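Long-range contacts in RBSTP2229 gene product (Geobacillus stearothermophilus, PDB 1T6A), which is of unknown function and belongs to the uncharacterised protein family DUF1885: residues P47-I52 / Q60-L65; R64-M69 / G89-D94; G68-V73 / D83-P88. One frame throughout, in Å; residues are numbered along the deposited sequence. Where two conformers were deposited one is given.

Contact 1 (P47-I52 / Q60-L65)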
ATOM      1  N   PRO A  47       3.890   5.151  -2.660  1.00 28.67           N
ATOM      2  CA  PRO A  47       3.881   6.247  -3.635  1.00 29.26           C
ATOM      3  C   PRO A  47       5.254   6.445  -4.306  1.00 29.71           C
ATOM      4  O   PRO A  47       5.793   7.527  -4.323  1.00 30.33           O
ATOM      5  CB  PRO A  47       3.521   7.447  -2.772  1.00 28.84           C
ATOM      6  CG  PRO A  47       4.170   7.133  -1.460  1.00 28.53           C
ATOM      7  CD  PRO A  47       4.105   5.641  -1.283  1.00 28.39           C
ATOM      8  N   TYR A  48       5.808   5.381  -4.855  1.00 30.40           N
ATOM      9  CA  TYR A  48       7.117   5.444  -5.473  1.00 31.13           C
ATOM     10  C   TYR A  48       7.123   4.678  -6.775  1.00 32.08           C
ATOM     11  O   TYR A  48       6.376   3.729  -6.942  1.00 31.73           O
ATOM     12  CB  TYR A  48       8.170   4.844  -4.538  1.00 30.42           C
ATOM     13  CG  TYR A  48       8.285   5.565  -3.221  1.00 30.34           C
ATOM     14  CD1 TYR A  48       8.938   6.796  -3.132  1.00 29.70           C
ATOM     15  CD2 TYR A  48       7.723   5.035  -2.067  1.00 28.45           C
ATOM     16  CE1 TYR A  48       9.038   7.468  -1.920  1.00 29.32           C
ATOM     17  CE2 TYR A  48       7.812   5.709  -0.851  1.00 28.36           C
ATOM     18  CZ  TYR A  48       8.477   6.909  -0.786  1.00 28.25           C
ATOM     19  OH  TYR A  48       8.567   7.567   0.405  1.00 28.11           O
ATOM     20  N   THR A  49       7.997   5.101  -7.677  1.00 34.00           N
ATOM     21  CA  THR A  49       8.376   4.338  -8.861  1.00 35.21           C
ATOM     22  C   THR A  49       9.788   3.808  -8.631  1.00 35.18           C
ATOM     23  O   THR A  49      10.645   4.550  -8.190  1.00 33.90           O
ATOM     24  CB  THR A  49       8.387   5.284 -10.082  1.00 35.96           C
ATOM     25  OG1 THR A  49       7.084   5.860 -10.268  1.00 38.67           O
ATOM     26  CG2 THR A  49       8.664   4.511 -11.367  1.00 37.44           C
ATOM     27  N   VAL A  50      10.021   2.536  -8.943  1.00 36.45           N
ATOM     28  CA  VAL A  50      11.305   1.881  -8.721  1.00 37.72           C
ATOM     29  C   VAL A  50      12.153   1.807 -10.005  1.00 39.66           C
ATOM     30  O   VAL A  50      11.686   1.336 -11.047  1.00 39.17           O
ATOM     31  CB  VAL A  50      11.094   0.448  -8.188  1.00 37.72           C
ATOM     32  CG1 VAL A  50      12.428  -0.284  -8.003  1.00 37.76           C
ATOM     33  CG2 VAL A  50      10.336   0.472  -6.876  1.00 38.08           C
ATOM     34  N   ARG A  51      13.402   2.267  -9.915  1.00 41.80           N
ATOM     35  CA  ARG A  51      14.411   2.007 -10.949  1.00 43.29           C
ATOM     36  C   ARG A  51      15.725   1.492 -10.329  1.00 43.44           C
ATOM     37  O   ARG A  51      16.033   1.751  -9.162  1.00 42.90           O
ATOM     38  CB  ARG A  51      14.632   3.268 -11.798  0.50 43.74           C
ATOM     39  CG  ARG A  51      16.073   3.792 -11.876  0.50 46.71           C
ATOM     40  CD  ARG A  51      16.188   5.247 -12.332  0.50 50.60           C
ATOM     41  NE  ARG A  51      17.523   5.798 -12.066  0.50 54.19           N
ATOM     42  CZ  ARG A  51      17.788   6.862 -11.294  0.50 57.26           C
ATOM     43  NH1 ARG A  51      16.820   7.533 -10.665  0.50 58.43           N
ATOM     44  NH2 ARG A  51      19.050   7.256 -11.143  0.50 58.03           N
ATOM     45  N   ILE A  52      16.480   0.740 -11.118  1.00 43.41           N
ATOM     46  CA  ILE A  52      17.780   0.240 -10.707  1.00 43.86           C
ATOM     47  C   ILE A  52      18.868   0.882 -11.561  1.00 43.76           C
ATOM     48  O   ILE A  52      18.761   0.909 -12.786  1.00 44.13           O
ATOM     49  CB  ILE A  52      17.844  -1.283 -10.809  1.00 44.13           C
ATOM     50  CG1 ILE A  52      19.172  -1.782 -10.252  1.00 44.12           C
ATOM     51  CG2 ILE A  52      17.681  -1.753 -12.270  1.00 46.30           C
ATOM     52  CD1 ILE A  52      19.223  -3.242 -10.095  1.00 45.92           C
ATOM     53  N   GLN A  60      11.545   6.824  -6.610  1.00 35.36           N
ATOM     54  CA  GLN A  60      11.195   8.208  -6.904  1.00 36.74           C
ATOM     55  C   GLN A  60       9.761   8.479  -6.443  1.00 36.47           C
ATOM     56  O   GLN A  60       8.824   7.798  -6.840  1.00 34.68           O
ATOM     57  CB  GLN A  60      11.346   8.502  -8.412  1.00 37.90           C
ATOM     58  CG  GLN A  60      10.979   9.950  -8.820  1.00 42.76           C
ATOM     59  CD  GLN A  60      11.038  10.184 -10.341  1.00 49.34           C
ATOM     60  OE1 GLN A  60      10.180   9.693 -11.087  1.00 54.30           O
ATOM     61  NE2 GLN A  60      12.048  10.928 -10.794  1.00 51.93           N
ATOM     62  N   GLY A  61       9.600   9.505  -5.611  1.00 37.16           N
ATOM     63  CA  GLY A  61       8.332   9.766  -4.971  1.00 38.08           C
ATOM     64  C   GLY A  61       7.321  10.448  -5.865  1.00 39.14           C
ATOM     65  O   GLY A  61       7.659  11.368  -6.611  1.00 38.82           O
ATOM     66  N   ASP A  62       6.067  10.009  -5.762  1.00 40.36           N
ATOM     67  CA  ASP A  62       4.956  10.648  -6.467  1.00 41.52           C
ATOM     68  C   ASP A  62       4.603  11.969  -5.807  1.00 42.01           C
ATOM     69  O   ASP A  62       4.386  12.020  -4.593  1.00 42.47           O
ATOM     70  CB  ASP A  62       3.729   9.736  -6.469  1.00 41.79           C
ATOM     71  CG  ASP A  62       3.970   8.453  -7.219  1.00 43.57           C
ATOM     72  OD1 ASP A  62       4.665   8.517  -8.256  1.00 46.61           O
ATOM     73  OD2 ASP A  62       3.518   7.336  -6.861  1.00 45.59           O
ATOM     74  N   GLY A  63       4.565  13.039  -6.598  1.00 42.84           N
ATOM     75  CA  GLY A  63       4.068  14.322  -6.128  1.00 43.26           C
ATOM     76  C   GLY A  63       4.995  15.051  -5.171  1.00 43.61           C
ATOM     77  O   GLY A  63       6.116  14.623  -4.920  1.00 44.07           O
ATOM     78  N   ARG A  64       4.513  16.161  -4.619  1.00 44.10           N
ATOM     79  CA  ARG A  64       5.344  17.049  -3.794  1.00 44.24           C
ATOM     80  C   ARG A  64       5.643  16.474  -2.398  1.00 42.54           C
ATOM     81  O   ARG A  64       6.600  16.892  -1.740  1.00 42.78           O
ATOM     82  CB  ARG A  64       4.672  18.433  -3.662  1.00 45.19           C
ATOM     83  CG  ARG A  64       3.498  18.513  -2.657  1.00 48.85           C
ATOM     84  CD  ARG A  64       2.555  19.753  -2.805  1.00 52.91           C
ATOM     85  NE  ARG A  64       1.175  19.472  -2.349  1.00 56.31           N
ATOM     86  CZ  ARG A  64       0.297  18.690  -2.998  1.00 59.27           C
ATOM     87  NH1 ARG A  64       0.629  18.107  -4.150  1.00 60.65           N
ATOM     88  NH2 ARG A  64      -0.925  18.477  -2.494  1.00 60.40           N
ATOM     89  N   LEU A  65       4.836  15.516  -1.954  1.00 40.12           N
ATOM     90  CA  LEU A  65       4.923  15.028  -0.574  1.00 38.66           C
ATOM     91  C   LEU A  65       5.961  13.932  -0.337  1.00 37.25           C
ATOM     92  O   LEU A  65       6.271  13.612   0.814  1.00 36.50           O
ATOM     93  CB  LEU A  65       3.547  14.567  -0.102  1.00 38.69           C
ATOM     94  CG  LEU A  65       2.495  15.684  -0.093  1.00 38.95           C
ATOM     95  CD1 LEU A  65       1.182  15.166   0.368  1.00 39.71           C
ATOM     96  CD2 LEU A  65       2.943  16.829   0.792  1.00 40.98           C
TER
HETATM   97  O   HOH W   1       3.674   4.859  -7.918  1.00 43.63           O
HETATM   98  O   HOH W   2       6.999   8.195  -8.912  1.00 44.86           O

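Contact 2 (R64-M69 / G89-D94)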
ATOM      1  N   ARG A  64       4.513  16.161  -4.619  1.00 44.10           N
ATOM      2  CA  ARG A  64       5.344  17.049  -3.794  1.00 44.24           C
ATOM      3  C   ARG A  64       5.643  16.474  -2.398  1.00 42.54           C
ATOM      4  O   ARG A  64       6.600  16.892  -1.740  1.00 42.78           O
ATOM      5  CB  ARG A  64       4.672  18.433  -3.662  1.00 45.19           C
ATOM      6  CG  ARG A  64       3.498  18.513  -2.657  1.00 48.85           C
ATOM      7  CD  ARG A  64       2.555  19.753  -2.805  1.00 52.91           C
ATOM      8  NE  ARG A  64       1.175  19.472  -2.349  1.00 56.31           N
ATOM      9  CZ  ARG A  64       0.297  18.690  -2.998  1.00 59.27           C
ATOM     10  NH1 ARG A  64       0.629  18.107  -4.150  1.00 60.65           N
ATOM     11  NH2 ARG A  64      -0.925  18.477  -2.494  1.00 60.40           N
ATOM     12  N   LEU A  65       4.836  15.516  -1.954  1.00 40.12           N
ATOM     13  CA  LEU A  65       4.923  15.028  -0.574  1.00 38.66           C
ATOM     14  C   LEU A  65       5.961  13.932  -0.337  1.00 37.25           C
ATOM     15  O   LEU A  65       6.271  13.612   0.814  1.00 36.50           O
ATOM     16  CB  LEU A  65       3.547  14.567  -0.102  1.00 38.69           C
ATOM     17  CG  LEU A  65       2.495  15.684  -0.093  1.00 38.95           C
ATOM     18  CD1 LEU A  65       1.182  15.166   0.368  1.00 39.71           C
ATOM     19  CD2 LEU A  65       2.943  16.829   0.792  1.00 40.98           C
ATOM     20  N   TYR A  66       6.502  13.382  -1.421  1.00 36.01           N
ATOM     21  CA  TYR A  66       7.477  12.301  -1.365  1.00 35.14           C
ATOM     22  C   TYR A  66       8.619  12.574  -2.346  1.00 35.73           C
ATOM     23  O   TYR A  66       8.384  12.706  -3.544  1.00 35.31           O
ATOM     24  CB  TYR A  66       6.805  10.969  -1.730  1.00 34.57           C
ATOM     25  CG  TYR A  66       5.631  10.610  -0.843  1.00 32.92           C
ATOM     26  CD1 TYR A  66       5.839  10.136   0.447  1.00 32.07           C
ATOM     27  CD2 TYR A  66       4.319  10.786  -1.273  1.00 31.03           C
ATOM     28  CE1 TYR A  66       4.796   9.828   1.274  1.00 30.58           C
ATOM     29  CE2 TYR A  66       3.242  10.464  -0.440  1.00 32.25           C
ATOM     30  CZ  TYR A  66       3.495   9.992   0.834  1.00 30.49           C
ATOM     31  OH  TYR A  66       2.476   9.673   1.677  1.00 31.52           O
ATOM     32  N   LYS A  67       9.849  12.658  -1.842  1.00 35.82           N
ATOM     33  CA  LYS A  67      11.010  12.818  -2.714  1.00 36.31           C
ATOM     34  C   LYS A  67      11.543  11.480  -3.205  1.00 35.09           C
ATOM     35  O   LYS A  67      11.644  11.253  -4.414  1.00 35.10           O
ATOM     36  CB  LYS A  67      12.121  13.577  -2.013  1.00 37.29           C
ATOM     37  CG  LYS A  67      13.298  13.866  -2.943  1.00 41.92           C
ATOM     38  CD  LYS A  67      14.165  15.026  -2.432  1.00 46.91           C
ATOM     39  CE  LYS A  67      15.433  15.184  -3.266  1.00 49.01           C
ATOM     40  NZ  LYS A  67      16.628  15.307  -2.390  1.00 52.57           N
ATOM     41  N   GLY A  68      11.895  10.609  -2.263  1.00 33.53           N
ATOM     42  CA  GLY A  68      12.400   9.295  -2.579  1.00 33.03           C
ATOM     43  C   GLY A  68      13.416   8.746  -1.582  1.00 31.95           C
ATOM     44  O   GLY A  68      13.688   9.331  -0.527  1.00 31.20           O
HETATM   45  N   MSE A  69      13.971   7.596  -1.937  1.00 30.54           N
HETATM   46  CA  MSE A  69      15.030   6.973  -1.160  1.00 30.29           C
HETATM   47  C   MSE A  69      15.813   5.995  -2.041  1.00 29.41           C
HETATM   48  O   MSE A  69      15.413   5.707  -3.173  1.00 28.18           O
HETATM   49  CB  MSE A  69      14.426   6.228   0.048  1.00 30.94           C
HETATM   50  CG  MSE A  69      13.652   4.967  -0.302  1.00 32.07           C
HETATM   51 SE   MSE A  69      12.546   4.246   1.167  0.84 38.92          SE
HETATM   52  CE  MSE A  69      11.094   5.576   1.127  1.00 37.38           C
ATOM     53  N   GLY A  89      16.897  16.139   1.006  1.00 44.59           N
ATOM     54  CA  GLY A  89      15.576  16.753   0.906  1.00 44.33           C
ATOM     55  C   GLY A  89      14.391  15.857   1.271  1.00 43.26           C
ATOM     56  O   GLY A  89      13.252  16.211   0.990  1.00 43.87           O
ATOM     57  N   ALA A  90      14.642  14.711   1.902  1.00 41.85           N
ATOM     58  CA  ALA A  90      13.597  13.718   2.149  1.00 40.04           C
ATOM     59  C   ALA A  90      12.481  14.311   3.004  1.00 38.76           C
ATOM     60  O   ALA A  90      12.740  15.039   3.955  1.00 39.13           O
ATOM     61  CB  ALA A  90      14.182  12.499   2.820  1.00 39.90           C
ATOM     62  N   THR A  91      11.238  13.980   2.679  1.00 36.80           N
ATOM     63  CA  THR A  91      10.094  14.543   3.380  1.00 35.25           C
ATOM     64  C   THR A  91       9.703  13.750   4.620  1.00 34.09           C
ATOM     65  O   THR A  91      10.155  12.630   4.831  1.00 33.54           O
ATOM     66  CB  THR A  91       8.875  14.587   2.444  1.00 35.29           C
ATOM     67  OG1 THR A  91       8.524  13.257   2.057  1.00 34.18           O
ATOM     68  CG2 THR A  91       9.203  15.288   1.135  1.00 35.20           C
ATOM     69  N   HIS A  92       8.833  14.359   5.414  1.00 33.01           N
ATOM     70  CA  HIS A  92       8.113  13.704   6.492  1.00 32.59           C
ATOM     71  C   HIS A  92       7.540  12.386   5.993  1.00 31.81           C
ATOM     72  O   HIS A  92       7.685  11.365   6.650  1.00 30.92           O
ATOM     73  CB  HIS A  92       7.011  14.647   7.016  1.00 32.89           C
ATOM     74  CG  HIS A  92       6.068  14.021   7.999  1.00 33.50           C
ATOM     75  ND1 HIS A  92       6.372  13.867   9.334  1.00 35.59           N
ATOM     76  CD2 HIS A  92       4.816  13.530   7.843  1.00 34.59           C
ATOM     77  CE1 HIS A  92       5.356  13.290   9.955  1.00 34.49           C
ATOM     78  NE2 HIS A  92       4.394  13.087   9.076  1.00 35.01           N
ATOM     79  N   GLY A  93       6.923  12.416   4.811  1.00 30.98           N
ATOM     80  CA  GLY A  93       6.315  11.238   4.223  1.00 30.43           C
ATOM     81  C   GLY A  93       7.311  10.129   3.929  1.00 29.65           C
ATOM     82  O   GLY A  93       7.063   8.975   4.260  1.00 29.05           O
ATOM     83  N   ASP A  94       8.433  10.486   3.310  1.00 29.55           N
ATOM     84  CA  ASP A  94       9.496   9.543   2.981  1.00 29.08           C
ATOM     85  C   ASP A  94      10.010   8.828   4.223  1.00 29.14           C
ATOM     86  O   ASP A  94      10.274   7.644   4.168  1.00 29.08           O
ATOM     87  CB  ASP A  94      10.699  10.258   2.362  1.00 29.45           C
ATOM     88  CG  ASP A  94      10.449  10.777   0.957  1.00 31.18           C
ATOM     89  OD1 ASP A  94       9.710  10.152   0.154  1.00 29.94           O
ATOM     90  OD2 ASP A  94      11.021  11.816   0.568  1.00 34.53           O
TER
HETATM   91  O   HOH W   3       5.664  14.476   3.268  1.00 29.89           O

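Contact 3 (G68-V73 / D83-P88)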
ATOM      1  N   GLY A  68      11.895  10.609  -2.263  1.00 33.53           N
ATOM      2  CA  GLY A  68      12.400   9.295  -2.579  1.00 33.03           C
ATOM      3  C   GLY A  68      13.416   8.746  -1.582  1.00 31.95           C
ATOM      4  O   GLY A  68      13.688   9.331  -0.527  1.00 31.20           O
HETATM    5  N   MSE A  69      13.971   7.596  -1.937  1.00 30.54           N
HETATM    6  CA  MSE A  69      15.030   6.973  -1.160  1.00 30.29           C
HETATM    7  C   MSE A  69      15.813   5.995  -2.041  1.00 29.41           C
HETATM    8  O   MSE A  69      15.413   5.707  -3.173  1.00 28.18           O
HETATM    9  CB  MSE A  69      14.426   6.228   0.048  1.00 30.94           C
HETATM   10  CG  MSE A  69      13.652   4.967  -0.302  1.00 32.07           C
HETATM   11 SE   MSE A  69      12.546   4.246   1.167  0.84 38.92          SE
HETATM   12  CE  MSE A  69      11.094   5.576   1.127  1.00 37.38           C
ATOM     13  N   ALA A  70      16.895   5.464  -1.487  1.00 28.23           N
ATOM     14  CA  ALA A  70      17.818   4.611  -2.210  1.00 28.78           C
ATOM     15  C   ALA A  70      18.106   3.383  -1.377  1.00 28.57           C
ATOM     16  O   ALA A  70      18.427   3.500  -0.184  1.00 28.86           O
ATOM     17  CB  ALA A  70      19.121   5.392  -2.487  1.00 29.36           C
ATOM     18  N   ILE A  71      17.973   2.212  -1.982  1.00 27.76           N
ATOM     19  CA  ILE A  71      18.140   0.953  -1.286  1.00 27.96           C
ATOM     20  C   ILE A  71      19.235   0.147  -1.953  1.00 28.08           C
ATOM     21  O   ILE A  71      19.226  -0.033  -3.164  1.00 27.63           O
ATOM     22  CB  ILE A  71      16.797   0.147  -1.287  1.00 27.69           C
ATOM     23  CG1 ILE A  71      15.647   1.032  -0.790  1.00 30.16           C
ATOM     24  CG2 ILE A  71      16.931  -1.089  -0.450  1.00 28.26           C
ATOM     25  CD1 ILE A  71      14.286   0.344  -0.726  1.00 31.02           C
ATOM     26  N   SER A  72      20.163  -0.358  -1.144  1.00 28.15           N
ATOM     27  CA  SER A  72      21.307  -1.114  -1.630  1.00 28.53           C
ATOM     28  C   SER A  72      21.693  -2.220  -0.674  1.00 28.51           C
ATOM     29  O   SER A  72      21.204  -2.284   0.474  1.00 28.05           O
ATOM     30  CB  SER A  72      22.498  -0.170  -1.832  1.00 28.95           C
ATOM     31  OG  SER A  72      22.766   0.581  -0.667  1.00 29.64           O
ATOM     32  N   VAL A  73      22.537  -3.120  -1.170  1.00 27.91           N
ATOM     33  CA  VAL A  73      23.083  -4.190  -0.379  1.00 28.17           C
ATOM     34  C   VAL A  73      24.535  -3.846  -0.036  1.00 29.18           C
ATOM     35  O   VAL A  73      25.275  -3.372  -0.878  1.00 28.48           O
ATOM     36  CB  VAL A  73      23.032  -5.517  -1.121  1.00 28.45           C
ATOM     37  CG1 VAL A  73      23.632  -6.634  -0.282  1.00 28.73           C
ATOM     38  CG2 VAL A  73      21.599  -5.839  -1.532  1.00 29.89           C
ATOM     39  N   ASP A  83      20.642  -1.481   3.194  1.00 27.55           N
ATOM     40  CA  ASP A  83      20.713  -0.087   3.586  1.00 27.76           C
ATOM     41  C   ASP A  83      19.596   0.667   2.895  1.00 27.69           C
ATOM     42  O   ASP A  83      19.383   0.480   1.704  1.00 26.84           O
ATOM     43  CB  ASP A  83      22.021   0.580   3.136  1.00 28.37           C
ATOM     44  CG  ASP A  83      23.223   0.216   3.996  1.00 32.84           C
ATOM     45  OD1 ASP A  83      23.057  -0.065   5.198  1.00 35.54           O
ATOM     46  OD2 ASP A  83      24.401   0.184   3.539  1.00 37.26           O
ATOM     47  N   ILE A  84      18.918   1.536   3.640  1.00 27.96           N
ATOM     48  CA  ILE A  84      17.948   2.470   3.086  1.00 29.34           C
ATOM     49  C   ILE A  84      18.423   3.861   3.416  1.00 29.99           C
ATOM     50  O   ILE A  84      18.459   4.245   4.585  1.00 30.25           O
ATOM     51  CB  ILE A  84      16.543   2.219   3.656  1.00 29.59           C
ATOM     52  CG1 ILE A  84      16.108   0.805   3.313  1.00 31.82           C
ATOM     53  CG2 ILE A  84      15.555   3.251   3.103  1.00 29.82           C
ATOM     54  CD1 ILE A  84      14.875   0.382   4.028  1.00 35.63           C
ATOM     55  N   ALA A  85      18.834   4.593   2.385  1.00 31.29           N
ATOM     56  CA  ALA A  85      19.338   5.948   2.514  1.00 32.41           C
ATOM     57  C   ALA A  85      18.293   6.964   2.068  1.00 33.46           C
ATOM     58  O   ALA A  85      17.782   6.899   0.950  1.00 32.39           O
ATOM     59  CB  ALA A  85      20.623   6.121   1.666  1.00 32.69           C
ATOM     60  N   LEU A  86      17.983   7.902   2.951  1.00 35.10           N
ATOM     61  CA  LEU A  86      17.148   9.035   2.605  1.00 36.66           C
ATOM     62  C   LEU A  86      18.025  10.219   2.214  1.00 38.72           C
ATOM     63  O   LEU A  86      18.946  10.566   2.942  1.00 38.08           O
ATOM     64  CB  LEU A  86      16.286   9.443   3.789  1.00 36.57           C
ATOM     65  CG  LEU A  86      15.227   8.451   4.247  1.00 36.90           C
ATOM     66  CD1 LEU A  86      14.648   8.955   5.556  1.00 39.22           C
ATOM     67  CD2 LEU A  86      14.144   8.315   3.208  1.00 37.30           C
ATOM     68  N   PRO A  87      17.719  10.850   1.081  1.00 41.26           N
ATOM     69  CA  PRO A  87      18.483  12.012   0.622  1.00 42.74           C
ATOM     70  C   PRO A  87      18.212  13.241   1.489  1.00 44.20           C
ATOM     71  O   PRO A  87      17.252  13.234   2.274  1.00 44.67           O
ATOM     72  CB  PRO A  87      17.970  12.223  -0.803  1.00 42.84           C
ATOM     73  CG  PRO A  87      16.554  11.710  -0.762  1.00 42.65           C
ATOM     74  CD  PRO A  87      16.611  10.523   0.164  1.00 41.19           C
ATOM     75  N   PRO A  88      19.074  14.258   1.392  1.00 45.56           N
ATOM     76  CA  PRO A  88      18.937  15.491   2.186  1.00 45.85           C
ATOM     77  C   PRO A  88      17.554  16.143   2.156  1.00 45.41           C
ATOM     78  O   PRO A  88      17.089  16.618   3.197  1.00 45.69           O
ATOM     79  CB  PRO A  88      19.975  16.425   1.556  1.00 46.20           C
ATOM     80  CG  PRO A  88      21.033  15.499   1.076  1.00 46.60           C
ATOM     81  CD  PRO A  88      20.283  14.291   0.543  1.00 46.18           C
TER
HETATM   82  O   HOH W   4      24.919   0.167   0.845  1.00 49.27           O

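Contact 1 (P47-I52 / Q60-L65)
Y48 brings CD1 of its ring to 3.5 Å from G61 CA, which lies oblique to the ring, while P47 and T49 meet D62 and Q60 around it. Q60 C lies at the edge of the same ring. The Y48 CG sits beside the backbone N, anti to the carbonyl carbon (chi1 -61°), and the hydroxyl at the far end has D94 as its partner. G61 has no side chain, and a CB here would point to the same face, at ordinary packing distance from Y48 CE1.

T49 and Q60 occupy the other face. The T49 side chain carries OG1 beside its own backbone N (chi1 -60°) and crosses that of D62 at about a right angle. T49 OG1 stays 4.1 Å from D62 OD1, too far for a direct bond, and instead donates to a water at 2.7 Å. That water donates in turn to Q60 O, tying the threonine to the backbone opposite. The Q60 side chain is extended and meets the partner strand through its root, CB packing near T49 O.

D62 brings its carboxylate back to the P47 carbonyl: OD2 is 3.2 Å from P47 C, and a second water lies 2.7 Å from D62 OD2. D62 OD2 and P47 O are both acceptors and do not bond; the carbonyl takes the backbone N of D62 instead, at 2.9 Å.

T49 and Q60 form a hydrogen-bonded pair, N to O in both directions, and Y48 and G61 the adjoining non-hydrogen-bonded pair, where Q60 O also receives a CA-H contact from Y48. This is the ladder of an antiparallel beta hairpin, strands 48-53 and 56-61, at its open end, where the second strand passes into a loop.

Contact 2 (R64-M69 / G89-D94)
A capping box of T91 and D94 starts helix 92-109, and both side chains also reach across the contact: T91 bonds to L65 O, and D94 to the amides of K67, in the loop, and G68, at the start of strand 68-76. T91 OG1 lies between its backbone N and carbonyl carbon (chi1 62°), accepts from D94 N at 3.0 Å and donates to L65 O at 2.6 Å. The reciprocal bond runs from T91 N to D94 OD2.

That same D94 oxygen takes both donors from across the contact. K67 N reaches its syn lone pair at 2.8 Å, and G68 N comes from above the carboxylate plane at 3.2 Å. With OD1 engaged by Y48 OH, the buried carboxylate is held at both oxygens. An alanine in place of D94 would probably leave the amides of K67, G68 and T91 and the Y48 hydroxyl without this acceptor and undo half of the capping box.

Y66 packs its ring on the first helical turn, CE1 3.6 Å from G93 CA, with G93 O and D94 OD1 in the ring plane at its edge. G93 suits this place, since a CB would clash with the Y66 ring. The K67 chain runs past G89, CD lying 3.7 Å from G89 O. A water donates to L65 O and accepts from G93 N at 2.9 Å.

Contact 3 (G68-V73 / D83-P88)
I84 lies beside both I71, its cross-strand partner, and M69, its side chain pointing the same way as theirs. Its two branches split the work: CG2 rests 3.7 Å from SE of M69, a selenomethionine, while CG1 meets I71 CG1 at 4.1 Å. With CG1 beside the backbone N (chi1 -60°) and CG2 anti to it, the beta-branched side chain has an arm for each neighbour. I71 also spreads its own CG2 against D83 O.

At the G68 end the second segment leaves the strand, and L86 and P87 pack there. L86 turns its end back so that CD2 touches M69 CB at 3.8 Å, and P87 CD abuts G68 O at 3.2 Å.

The opposite face is shallower. A70 and A85 put two methyls 4.5 Å apart, a low bump on each strand. Farther along, a water joins S72 OG and D83 OD2, 2.7 Å from each, and R74 forms a salt bridge with D83 OD1. Paired backbone bonds link A70 with A85 and S72 with D83, a regular antiparallel ladder whose strands run at 157° to each other.

In the fold this is the hairpin of strands 68-76 and 79-85 at one margin of the four-stranded sheet. Helix 92-109 covers the isoleucine face, F101 touching both I71 and I84, and strand 56-61 flanks the far side of 68-76.

How the contacts relate
After the long helix 16-45 the chain enters the sheet, and contact 1 closes its first hairpin, strands 48-53 and 56-61. Contact 2 begins where contact 1 ends, sharing R64 and L65, and closes a wider loop that returns at the start of helix 92-109. Contact 3 nests inside that loop: it shares G68 and M69 with contact 2 and closes the second hairpin, strands 68-76 and 79-85. Contacts 1 and 3 are thus in series, one hairpin after the other. Contact 2 ties the sheet to the helix, and P47 packing on Y66 joins it to contact 1, as K67 touching P87 joins it to contact 3.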